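Local coordinates for sensor protein KdpD (Escherichia coli, PDB 4Y2F) that probably senses potassium limitation as a histidine kinase that phosphorylates itself and its response regulator, here represented by its GAF domain, at residues I29-L40 against L101-L112. Numbering follows the deposited sequence.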
# COMPACT_ATOMS: atom_id res chain seq x y z
N ILE A 29 -4.62 -12.04 6.45
CA ILE A 29 -3.55 -12.93 6.02
C ILE A 29 -3.97 -14.39 6.21
O ILE A 29 -3.72 -15.24 5.35
CB ILE A 29 -2.22 -12.56 6.70
CG1 ILE A 29 -1.74 -11.20 6.19
CG2 ILE A 29 -1.17 -13.63 6.47
CD1 ILE A 29 -0.67 -10.53 7.04
N ALA A 30 -4.66 -14.69 7.32
CA ALA A 30 -5.17 -16.04 7.56
C ALA A 30 -6.11 -16.49 6.46
O ALA A 30 -5.99 -17.61 5.95
CB ALA A 30 -5.93 -16.11 8.88
N SER A 31 -7.05 -15.63 6.07
CA SER A 31 -8.04 -16.00 5.07
C SER A 31 -7.42 -16.08 3.68
O SER A 31 -7.62 -17.06 2.96
CB SER A 31 -9.20 -15.00 5.12
OG SER A 31 -10.00 -15.09 3.96
N THR A 32 -6.67 -15.05 3.28
CA THR A 32 -6.15 -14.98 1.92
C THR A 32 -5.09 -16.04 1.67
O THR A 32 -5.01 -16.60 0.57
CB THR A 32 -5.56 -13.60 1.67
OG1 THR A 32 -6.59 -12.61 1.85
CG2 THR A 32 -4.96 -13.48 0.27
N PHE A 33 -4.23 -16.31 2.66
CA PHE A 33 -3.08 -17.18 2.46
C PHE A 33 -3.22 -18.51 3.16
O PHE A 33 -2.26 -19.28 3.21
CB PHE A 33 -1.79 -16.45 2.86
CG PHE A 33 -1.53 -15.24 2.03
CD1 PHE A 33 -0.96 -15.38 0.77
CD2 PHE A 33 -1.92 -13.98 2.46
CE1 PHE A 33 -0.74 -14.28 -0.03
CE2 PHE A 33 -1.71 -12.88 1.66
CZ PHE A 33 -1.12 -13.03 0.41
N HIS A 34 -4.41 -18.81 3.69
CA HIS A 34 -4.69 -20.11 4.31
C HIS A 34 -3.63 -20.46 5.35
O HIS A 34 -2.95 -21.50 5.27
CB HIS A 34 -4.78 -21.20 3.24
CG HIS A 34 -5.79 -20.90 2.19
ND1 HIS A 34 -7.14 -20.99 2.41
CD2 HIS A 34 -5.64 -20.49 0.91
CE1 HIS A 34 -7.79 -20.65 1.31
NE2 HIS A 34 -6.90 -20.35 0.38
N ALA A 35 -3.49 -19.57 6.32
CA ALA A 35 -2.34 -19.63 7.23
C ALA A 35 -2.74 -19.09 8.58
O ALA A 35 -3.70 -18.33 8.71
CB ALA A 35 -1.19 -18.78 6.69
N ARG A 36 -2.02 -19.51 9.61
CA ARG A 36 -2.09 -18.82 10.89
C ARG A 36 -1.01 -17.75 10.90
O ARG A 36 0.05 -17.91 10.28
CB ARG A 36 -1.86 -19.81 12.03
CG ARG A 36 -2.87 -20.98 12.05
CD ARG A 36 -4.31 -20.54 12.29
NE ARG A 36 -5.31 -21.59 11.99
CZ ARG A 36 -5.75 -22.52 12.85
NH1 ARG A 36 -5.27 -22.54 14.09
NH2 ARG A 36 -6.69 -23.42 12.48
N SER A 37 -1.28 -16.64 11.57
CA SER A 37 -0.27 -15.59 11.56
C SER A 37 -0.31 -14.83 12.86
O SER A 37 -1.33 -14.80 13.57
CB SER A 37 -0.40 -14.64 10.37
OG SER A 37 -1.63 -13.97 10.41
N GLN A 38 0.82 -14.19 13.16
CA GLN A 38 0.95 -13.35 14.34
C GLN A 38 1.78 -12.14 13.97
O GLN A 38 2.91 -12.28 13.49
CB GLN A 38 1.69 -14.12 15.43
CG GLN A 38 2.02 -13.27 16.63
CD GLN A 38 0.81 -13.05 17.50
OE1 GLN A 38 0.25 -14.00 18.03
NE2 GLN A 38 0.39 -11.80 17.64
N VAL A 39 1.22 -10.95 14.18
CA VAL A 39 1.95 -9.70 14.05
C VAL A 39 2.66 -9.41 15.37
O VAL A 39 2.06 -9.55 16.46
CB VAL A 39 1.00 -8.56 13.64
CG1 VAL A 39 1.67 -7.20 13.80
CG2 VAL A 39 0.54 -8.77 12.20
N LEU A 40 3.93 -9.03 15.27
CA LEU A 40 4.77 -8.66 16.41
C LEU A 40 5.18 -7.20 16.25
O LEU A 40 5.64 -6.79 15.18
CB LEU A 40 6.02 -9.54 16.42
CG LEU A 40 5.76 -11.05 16.45
CD1 LEU A 40 7.08 -11.84 16.38
CD2 LEU A 40 4.99 -11.41 17.70
N LEU A 101 6.78 -7.14 12.57
CA LEU A 101 6.99 -8.38 11.84
C LEU A 101 5.67 -9.12 11.76
O LEU A 101 4.78 -8.92 12.59
CB LEU A 101 7.92 -9.34 12.57
CG LEU A 101 9.36 -9.00 12.88
CD1 LEU A 101 9.92 -10.23 13.55
CD2 LEU A 101 10.13 -8.70 11.61
N VAL A 102 5.55 -9.98 10.76
CA VAL A 102 4.49 -10.98 10.78
C VAL A 102 5.12 -12.36 10.62
O VAL A 102 6.01 -12.56 9.78
CB VAL A 102 3.38 -10.68 9.75
CG1 VAL A 102 3.92 -10.72 8.32
CG2 VAL A 102 2.19 -11.62 9.93
N VAL A 103 4.72 -13.28 11.49
CA VAL A 103 5.08 -14.69 11.36
C VAL A 103 3.89 -15.36 10.69
O VAL A 103 2.75 -15.22 11.15
CB VAL A 103 5.37 -15.31 12.73
CG1 VAL A 103 5.78 -16.78 12.55
CG2 VAL A 103 6.47 -14.54 13.45
N VAL A 104 4.14 -16.06 9.58
CA VAL A 104 3.09 -16.69 8.78
C VAL A 104 3.37 -18.19 8.72
O VAL A 104 4.40 -18.61 8.17
CB VAL A 104 3.03 -16.11 7.36
CG1 VAL A 104 1.91 -16.75 6.58
CG2 VAL A 104 2.85 -14.58 7.41
N GLU A 105 2.44 -18.99 9.25
CA GLU A 105 2.56 -20.45 9.24
C GLU A 105 1.42 -21.04 8.42
O GLU A 105 0.29 -21.11 8.91
CB GLU A 105 2.54 -21.00 10.66
CG GLU A 105 2.88 -22.47 10.67
CD GLU A 105 2.84 -23.07 12.06
OE1 GLU A 105 2.70 -22.31 13.05
OE2 GLU A 105 2.94 -24.31 12.16
N PRO A 106 1.67 -21.47 7.18
CA PRO A 106 0.57 -21.93 6.33
C PRO A 106 0.19 -23.37 6.62
O PRO A 106 1.00 -24.18 7.08
CB PRO A 106 1.19 -21.84 4.93
CG PRO A 106 2.64 -22.15 5.15
CD PRO A 106 2.97 -21.50 6.48
N GLY A 107 -1.04 -23.72 6.26
CA GLY A 107 -1.43 -25.12 6.31
C GLY A 107 -0.65 -25.96 5.31
O GLY A 107 -0.40 -27.15 5.56
N ASN A 108 -0.26 -25.36 4.19
CA ASN A 108 0.43 -26.02 3.09
C ASN A 108 1.58 -25.09 2.69
O ASN A 108 1.37 -24.09 2.00
CB ASN A 108 -0.57 -26.26 1.96
CG ASN A 108 0.03 -26.94 0.75
OD1 ASN A 108 1.25 -27.08 0.63
ND2 ASN A 108 -0.84 -27.36 -0.17
N LEU A 109 2.80 -25.42 3.11
CA LEU A 109 3.94 -24.55 2.83
C LEU A 109 4.25 -24.48 1.34
O LEU A 109 4.61 -23.41 0.84
CB LEU A 109 5.14 -25.03 3.66
CG LEU A 109 6.38 -24.13 3.62
CD1 LEU A 109 6.14 -22.71 4.14
CD2 LEU A 109 7.50 -24.83 4.43
N ARG A 110 4.07 -25.58 0.60
CA ARG A 110 4.32 -25.54 -0.84
C ARG A 110 3.38 -24.57 -1.54
O ARG A 110 3.78 -23.93 -2.52
CB ARG A 110 4.18 -26.93 -1.46
CG ARG A 110 5.32 -27.87 -1.15
CD ARG A 110 5.06 -29.24 -1.76
NE ARG A 110 4.18 -30.06 -0.94
CZ ARG A 110 2.90 -30.28 -1.20
NH1 ARG A 110 2.33 -29.76 -2.27
NH2 ARG A 110 2.18 -31.04 -0.38
N GLN A 111 2.16 -24.42 -1.03
CA GLN A 111 1.22 -23.47 -1.61
C GLN A 111 1.62 -22.03 -1.29
O GLN A 111 1.64 -21.18 -2.18
CB GLN A 111 -0.17 -23.78 -1.04
CG GLN A 111 -1.28 -22.85 -1.52
CD GLN A 111 -2.51 -22.91 -0.62
OE1 GLN A 111 -2.48 -22.44 0.52
NE2 GLN A 111 -3.58 -23.51 -1.12
N LEU A 112 2.00 -21.76 -0.04
CA LEU A 112 2.41 -20.40 0.32
C LEU A 112 3.64 -19.96 -0.45
O LEU A 112 3.77 -18.78 -0.79
CB LEU A 112 2.69 -20.34 1.82
CG LEU A 112 3.14 -18.97 2.34
CD1 LEU A 112 2.04 -17.96 2.18
CD2 LEU A 112 3.57 -19.06 3.79
O HOH W 1 -0.83 -20.14 1.05
O HOH W 2 -1.74 -23.00 3.21
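Arg36 and Glu105, Gln38 and Val103, and Leu40 and Leu101 form three antiparallel hydrogen-bonded pairs that join strand 35-40 to strand 101-106, each pair exchanging two backbone bonds. Ala35, Ser37 and Val39 alternate with these residues and turn to the other face, beneath helix 18-33. There the small CB of Ala35 fits close to the strand, 3.6 Å from Pro106 CA, and takes Val104 CG1 at 3.7 Å.

Val102 can be followed outward on this face. Its CB and CG2 run along Gln38 O, CG2 at 3.7 Å. Chi1 of 63° puts CG1 between the backbone N and the carbonyl carbon, which leaves CG2 anti to the N and pointing across to Val39 CG2 at 4.0 Å, Ser37 CB and, in the helix, Ile29 CD1 at 4.2 Å. CG1 touches nothing in residues 29-40; the side chain also meets Leu90 and Leu92 of strand 88-94. Beta-branched valine suits the extended backbone and offers a methyl to strand and helix. On the reverse face Leu40 CD1 packs on Val103 CG2, and Glu105 directs OE2 to Thr58 OG1.

Where strand 101-106 ends and strand 35-40 begins, His34 turns the chain out of the helix, and Pro106, lacking an N-H, sits at a non-hydrogen-bonded position. His34 O receives Gly107 N in the carbonyl plane at 3.1 Å. Gln111, its chain extended, brings OE1 to 3.7 Å from His34 CD2. Two waters donate to this OE1, one bridging to Phe33 O and the other to His34 O, tying helix 109-112 to the helix-strand turn.

Strands 35-42 and 97-106, first and last in sequence of a five-stranded antiparallel sheet ordered 2-1-5-4-3, lie side by side under helices 18-33 and 115-142, as in the GAF fold.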